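NADB-Rossmann Superfamily protein (Streptococcus agalactiae, PDB 3LEC) probably methylates N1 of an adenine in tRNA, as a zinc-containing member of the TrmK family with a Rossmann-type fold. Local coordinates at residues Ser30-Leu35 with Leu62-Glu67. Numbering follows the deposited sequence.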
# COMPACT_ATOMS: atom_id res chain seq x y z
N SER A 30 -9.14 -4.97 5.67
CA SER A 30 -8.66 -4.39 6.90
C SER A 30 -8.05 -5.43 7.82
O SER A 30 -8.61 -6.51 8.02
CB SER A 30 -9.79 -3.67 7.63
OG SER A 30 -9.24 -2.88 8.66
N ASP A 31 -6.86 -5.11 8.33
CA ASP A 31 -6.18 -5.99 9.27
C ASP A 31 -6.87 -5.83 10.63
O ASP A 31 -6.54 -4.94 11.42
CB ASP A 31 -4.69 -5.61 9.33
CG ASP A 31 -3.89 -6.44 10.32
OD1 ASP A 31 -4.46 -7.38 10.92
OD2 ASP A 31 -2.69 -6.16 10.50
N HIS A 32 -7.88 -6.68 10.88
CA HIS A 32 -8.58 -6.73 12.15
C HIS A 32 -9.26 -5.39 12.52
O HIS A 32 -9.63 -5.17 13.67
CB HIS A 32 -7.65 -7.17 13.30
CG HIS A 32 -7.19 -8.59 13.20
ND1 HIS A 32 -6.05 -8.95 12.50
CD2 HIS A 32 -7.69 -9.73 13.73
CE1 HIS A 32 -5.89 -10.27 12.60
NE2 HIS A 32 -6.87 -10.76 13.33
N ALA A 33 -9.44 -4.52 11.52
CA ALA A 33 -9.95 -3.15 11.69
C ALA A 33 -9.10 -2.26 12.60
O ALA A 33 -9.58 -1.25 13.11
CB ALA A 33 -11.39 -3.15 12.14
N TYR A 34 -7.84 -2.64 12.82
CA TYR A 34 -6.99 -1.84 13.69
C TYR A 34 -6.85 -0.39 13.26
O TYR A 34 -7.05 0.55 14.06
CB TYR A 34 -5.61 -2.46 13.82
CG TYR A 34 -5.58 -3.81 14.50
CD1 TYR A 34 -6.41 -4.12 15.59
CD2 TYR A 34 -4.68 -4.77 14.06
CE1 TYR A 34 -6.33 -5.40 16.21
CE2 TYR A 34 -4.60 -6.01 14.65
CZ TYR A 34 -5.40 -6.33 15.72
OH TYR A 34 -5.23 -7.60 16.27
N LEU A 35 -6.50 -0.21 12.00
CA LEU A 35 -6.30 1.11 11.44
C LEU A 35 -7.59 1.97 11.51
O LEU A 35 -7.55 3.08 12.03
CB LEU A 35 -5.73 0.98 10.03
CG LEU A 35 -5.65 2.28 9.22
CD1 LEU A 35 -4.72 3.25 9.90
CD2 LEU A 35 -5.24 2.00 7.77
N LEU A 62 -15.58 -7.14 13.07
CA LEU A 62 -16.84 -6.84 13.73
C LEU A 62 -16.69 -6.83 15.23
O LEU A 62 -17.11 -5.87 15.87
CB LEU A 62 -17.95 -7.84 13.35
CG LEU A 62 -19.07 -7.48 12.39
CD1 LEU A 62 -20.11 -8.57 12.45
CD2 LEU A 62 -19.67 -6.08 12.71
N LYS A 63 -16.10 -7.89 15.79
CA LYS A 63 -15.92 -8.01 17.24
C LYS A 63 -15.06 -6.87 17.77
O LYS A 63 -15.38 -6.27 18.79
CB LYS A 63 -15.29 -9.35 17.63
N ASN A 64 -13.97 -6.58 17.05
CA ASN A 64 -13.03 -5.55 17.50
C ASN A 64 -13.68 -4.19 17.52
O ASN A 64 -13.52 -3.44 18.48
CB ASN A 64 -11.74 -5.55 16.65
CG ASN A 64 -10.84 -6.75 16.94
OD1 ASN A 64 -11.06 -7.51 17.90
ND2 ASN A 64 -9.79 -6.90 16.14
N VAL A 65 -14.41 -3.85 16.46
CA VAL A 65 -15.09 -2.55 16.40
C VAL A 65 -16.06 -2.41 17.57
O VAL A 65 -16.15 -1.35 18.22
CB VAL A 65 -15.80 -2.34 15.03
CG1 VAL A 65 -16.72 -1.12 15.09
CG2 VAL A 65 -14.77 -2.16 13.91
N SER A 66 -16.76 -3.50 17.86
CA SER A 66 -17.79 -3.52 18.90
C SER A 66 -17.17 -3.30 20.30
O SER A 66 -17.64 -2.46 21.08
CB SER A 66 -18.57 -4.83 18.84
OG SER A 66 -19.53 -4.85 19.88
N GLU A 67 -16.11 -4.05 20.57
CA GLU A 67 -15.39 -4.00 21.85
C GLU A 67 -14.82 -2.61 22.10
O GLU A 67 -14.80 -2.11 23.26
CB GLU A 67 -14.27 -5.06 21.85
CG GLU A 67 -13.71 -5.44 23.26
CD GLU A 67 -14.61 -6.40 24.03
OE1 GLU A 67 -14.22 -6.83 25.14
OE2 GLU A 67 -15.71 -6.73 23.54
O HOH W 1 -7.86 -8.71 16.82
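Ala33 and Val65 bring the two backbones to within 7.0 Å, CA to CA, where a type I' turn, Asp31 to Tyr34, faces the last turns of helix 55-67. The turn follows strand 23-28, and Ala33 is the N-cap residue of helix 34-41. Asn64 makes the polar link. Its ND2 donates to the backbone O of His32 at 3.0 Å. The bond is nearly straight (169°), meets a lone pair in the carbonyl plane and lies close to the plane of the Asn64 amide. The Asn64 side chain has CG anti to its own carbonyl carbon (chi1 -73°), which carries the amide across to the turn. ND2 also gives a hydrogen bond to a water at 2.7 Å, and the same water is 2.9 Å from Tyr34 OH. The Tyr34 ring and the Asn64 amide are 15° from parallel, with CE1 3.8 Å from ND2. One face of the Tyr34 ring carries His32 CB near its rim. His32 ND1 donates to Asp31 OD1 at 2.7 Å, in the plane of the imidazole, which restrains the ring's rotation. On the buried side, Ala33 CB meets Val65 CG2 at 3.9 Å. Ala33 also touches Ala50 of strand 45-52, and Val65 packs on Ile74 and Val76 of strand 74-78. The contact thus joins two neighbouring helices on one side of the Rossmann-type sheet, away from the zinc site. ND2 has both hydrogens engaged, one by the turn carbonyl and one by water, so the amide's orientation is well defined.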